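Local coordinates for tail spike protein gp49 (Pseudomonas phage LKA1, PDB 4RU4), which forms a trimeric phage tailspike and probably acts as a lyase that cleaves the O-specific polysaccharide on the surface of its Pseudomonas host, at residues G347-Q352 and I356-C361. Numbering follows the deposited sequence. Where two conformers were deposited one is given.
Sequences GGATWQ and ISYRHC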
ATOM      1  N   GLY B 347     -17.297   5.589  -8.276  1.00  7.04           N
ATOM      2  CA  GLY B 347     -18.193   5.001  -9.269  1.00  5.35           C
ATOM      3  C   GLY B 347     -17.950   3.512  -9.481  1.00  8.45           C
ATOM      4  O   GLY B 347     -18.357   2.957 -10.498  1.00  5.47           O
ATOM      5  N   GLY B 348     -17.289   2.859  -8.526  1.00  7.31           N
ATOM      6  CA  GLY B 348     -17.273   1.406  -8.527  1.00  6.05           C
ATOM      7  C   GLY B 348     -16.123   0.735  -9.253  1.00  5.46           C
ATOM      8  O   GLY B 348     -15.399   1.356 -10.049  1.00  5.29           O
ATOM      9  N   ALA B 349     -15.963  -0.559  -8.990  1.00  5.27           N
ATOM     10  CA  ALA B 349     -14.850  -1.308  -9.551  1.00  5.27           C
ATOM     11  C   ALA B 349     -15.291  -2.745  -9.892  1.00  9.45           C
ATOM     12  O   ALA B 349     -16.424  -3.146  -9.596  1.00  7.16           O
ATOM     13  CB  ALA B 349     -13.672  -1.308  -8.568  1.00  5.15           C
ATOM     14  N   THR B 350     -14.407  -3.525 -10.513  1.00  7.45           N
ATOM     15  CA  THR B 350     -14.842  -4.838 -10.978  1.00  6.64           C
ATOM     16  C   THR B 350     -13.787  -5.935 -10.822  1.00  7.76           C
ATOM     17  O   THR B 350     -12.587  -5.688 -10.921  1.00  8.28           O
ATOM     18  CB  THR B 350     -15.283  -4.798 -12.488  1.00  5.62           C
ATOM     19  OG1 THR B 350     -15.869  -6.057 -12.863  1.00  6.45           O
ATOM     20  CG2 THR B 350     -14.075  -4.584 -13.368  1.00  5.63           C
ATOM     21  N   TRP B 351     -14.270  -7.150 -10.580  1.00  7.01           N
ATOM     22  CA  TRP B 351     -13.452  -8.353 -10.610  1.00  8.75           C
ATOM     23  C   TRP B 351     -13.843  -9.106 -11.882  1.00  9.05           C
ATOM     24  O   TRP B 351     -15.001  -9.483 -12.026  1.00  5.75           O
ATOM     25  CB  TRP B 351     -13.861  -9.237  -9.437  1.00  9.86           C
ATOM     26  CG  TRP B 351     -13.233  -8.978  -8.102  1.00  6.36           C
ATOM     27  CD1 TRP B 351     -11.986  -8.453  -7.827  1.00  8.13           C
ATOM     28  CD2 TRP B 351     -13.834  -9.273  -6.840  1.00  5.28           C
ATOM     29  NE1 TRP B 351     -11.779  -8.432  -6.455  1.00  5.89           N
ATOM     30  CE2 TRP B 351     -12.887  -8.958  -5.835  1.00  6.32           C
ATOM     31  CE3 TRP B 351     -15.067  -9.823  -6.469  1.00  7.26           C
ATOM     32  CZ2 TRP B 351     -13.142  -9.148  -4.486  1.00  7.68           C
ATOM     33  CZ3 TRP B 351     -15.321 -10.023  -5.119  1.00  9.65           C
ATOM     34  CH2 TRP B 351     -14.363  -9.680  -4.145  1.00  8.76           C
ATOM     35  N   GLN B 352     -12.885  -9.350 -12.773  1.00  5.72           N
ATOM     36  CA  GLN B 352     -13.101 -10.137 -13.975  1.00  7.60           C
ATOM     37  C   GLN B 352     -11.782 -10.870 -14.267  1.00  9.85           C
ATOM     38  O   GLN B 352     -10.713 -10.413 -13.861  1.00  6.41           O
ATOM     39  CB  GLN B 352     -13.442  -9.216 -15.166  1.00  6.41           C
ATOM     40  CG  GLN B 352     -14.592  -8.270 -14.898  1.00  6.66           C
ATOM     41  CD  GLN B 352     -15.144  -7.597 -16.142  1.00  8.92           C
ATOM     42  OE1 GLN B 352     -15.026  -8.118 -17.248  1.00  8.17           O
ATOM     43  NE2 GLN B 352     -15.793  -6.429 -15.951  1.00  7.89           N
ATOM     44  N   ILE B 356      -7.140 -11.135  -9.499  1.00  6.32           N
ATOM     45  CA  ILE B 356      -7.263  -9.677  -9.523  1.00  7.55           C
ATOM     46  C   ILE B 356      -7.391  -9.125  -8.093  1.00  6.75           C
ATOM     47  O   ILE B 356      -8.102  -9.696  -7.274  1.00  7.93           O
ATOM     48  CB  ILE B 356      -8.529  -9.295 -10.277  1.00 10.52           C
ATOM     49  CG1 ILE B 356      -8.492  -9.841 -11.715  1.00 10.56           C
ATOM     50  CG2 ILE B 356      -8.777  -7.771 -10.200  1.00  5.28           C
ATOM     51  CD1 ILE B 356      -7.289  -9.449 -12.549  1.00  7.80           C
ATOM     52  N   SER B 357      -6.711  -8.014  -7.784  0.74  5.62           N
ATOM     53  CA  SER B 357      -6.780  -7.476  -6.423  0.74  4.96           C
ATOM     54  C   SER B 357      -7.001  -5.969  -6.462  0.74  6.85           C
ATOM     55  O   SER B 357      -6.540  -5.296  -7.406  0.74  5.57           O
ATOM     56  CB  SER B 357      -5.496  -7.791  -5.644  0.74  7.43           C
ATOM     57  OG  SER B 357      -5.073  -9.133  -5.868  0.74  4.95           O
ATOM     58  N   TYR B 358      -7.709  -5.466  -5.449  1.00  4.85           N
ATOM     59  CA  TYR B 358      -7.754  -4.042  -5.114  1.00  5.06           C
ATOM     60  C   TYR B 358      -7.124  -3.921  -3.735  1.00  7.82           C
ATOM     61  O   TYR B 358      -7.530  -4.634  -2.812  1.00  9.94           O
ATOM     62  CB  TYR B 358      -9.212  -3.537  -5.090  1.00  5.99           C
ATOM     63  CG  TYR B 358      -9.787  -3.493  -6.471  1.00  7.22           C
ATOM     64  CD1 TYR B 358     -10.284  -4.644  -7.065  1.00  5.00           C
ATOM     65  CD2 TYR B 358      -9.776  -2.308  -7.216  1.00  7.18           C
ATOM     66  CE1 TYR B 358     -10.793  -4.620  -8.381  1.00  9.76           C
ATOM     67  CE2 TYR B 358     -10.254  -2.276  -8.522  1.00  7.02           C
ATOM     68  CZ  TYR B 358     -10.772  -3.439  -9.095  1.00  6.48           C
ATOM     69  OH  TYR B 358     -11.240  -3.433 -10.396  1.00  6.42           O
ATOM     70  N   ARG B 359      -6.130  -3.043  -3.583  1.00  5.81           N
ATOM     71  CA  ARG B 359      -5.393  -2.937  -2.322  1.00  7.63           C
ATOM     72  C   ARG B 359      -5.334  -1.494  -1.857  1.00  7.95           C
ATOM     73  O   ARG B 359      -4.829  -0.633  -2.588  1.00  6.37           O
ATOM     74  CB  ARG B 359      -3.956  -3.421  -2.483  1.00  7.46           C
ATOM     75  CG  ARG B 359      -3.831  -4.825  -3.079  1.00  8.24           C
ATOM     76  CD  ARG B 359      -2.356  -5.185  -3.281  1.00 12.42           C
ATOM     77  NE  ARG B 359      -2.169  -6.629  -3.426  1.00 16.39           N
ATOM     78  CZ  ARG B 359      -1.820  -7.255  -4.548  1.00 22.69           C
ATOM     79  NH1 ARG B 359      -1.576  -6.576  -5.666  1.00 24.17           N
ATOM     80  NH2 ARG B 359      -1.689  -8.581  -4.546  1.00 24.07           N
ATOM     81  N   HIS B 360      -5.807  -1.243  -0.637  1.00  6.59           N
ATOM     82  CA  HIS B 360      -5.753   0.118  -0.088  1.00  5.77           C
ATOM     83  C   HIS B 360      -6.371   1.133  -1.047  1.00  8.44           C
ATOM     84  O   HIS B 360      -5.858   2.253  -1.187  1.00  6.29           O
ATOM     85  CB  HIS B 360      -4.303   0.491   0.265  1.00  6.32           C
ATOM     86  CG  HIS B 360      -3.832  -0.102   1.571  1.00  7.24           C
ATOM     87  ND1 HIS B 360      -2.502  -0.177   1.936  1.00  7.78           N
ATOM     88  CD2 HIS B 360      -4.533  -0.646   2.598  1.00  8.54           C
ATOM     89  CE1 HIS B 360      -2.404  -0.749   3.127  1.00 11.14           C
ATOM     90  NE2 HIS B 360      -3.620  -1.027   3.558  1.00 10.55           N
ATOM     91  N   CYS B 361      -7.472   0.739  -1.693  1.00  6.38           N
ATOM     92  CA  CYS B 361      -8.279   1.671  -2.475  1.00  8.45           C
ATOM     93  C   CYS B 361      -9.454   2.220  -1.679  1.00  8.87           C
ATOM     94  O   CYS B 361      -9.981   1.555  -0.772  1.00  7.37           O
ATOM     95  CB  CYS B 361      -8.840   0.986  -3.719  1.00  8.70           C
ATOM     96  SG  CYS B 361      -7.535   0.528  -4.865  1.00  7.88           S
TER
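Ala349 and Trp351 of strand 349-352 lie opposite Tyr358 and Ile356, respectively, of strand 356-359, two strands that run nearly antiparallel at 152° with axes 7.6 Å apart at closest approach, wide enough that side chains rather than backbone bonds bridge them. Tyr358 makes a hydrogen bond across the contact: its OH donates to the backbone O of Thr350 over 2.7 Å. This oxygen lies at the edge of the phenol ring, near its plane, while the hydroxyl meets the carbonyl at a C=O...O angle of 130°, somewhat out of the carbonyl plane. With CG of Tyr358 anti to its own carbonyl carbon (chi1 -70°), the ring reaches across to strand 349-352, and CB of Ala349 packs 3.6 Å from CE2 of Tyr358. The end of the Trp351 indole swings in toward strand 356-359, its CD1 approaching the ring edge at CE1 of Tyr358, 4.1 Å away; the two rings meet obliquely. CD1 of Trp351 also lies 4.0 Å from CG2 of Ile356, whose other branch brings CG1 to 3.1 Å from the backbone O of Gln352, a tight contact. Pointing away from strand 356-359, Thr350 and Gln352 are tied together by NE2 of Gln352 donating to OG1 of Thr350, which also bonds to the backbone O of Ile373. Tyr340 and Leu384, from the flanking strands 338-341 and 380-385, extend the packing around Tyr358. Each strand pairs in parallel with strands of neighbouring coils, so the contact fills the interior between two faces of a parallel beta-helix, the fold of the pectin lyase-like family.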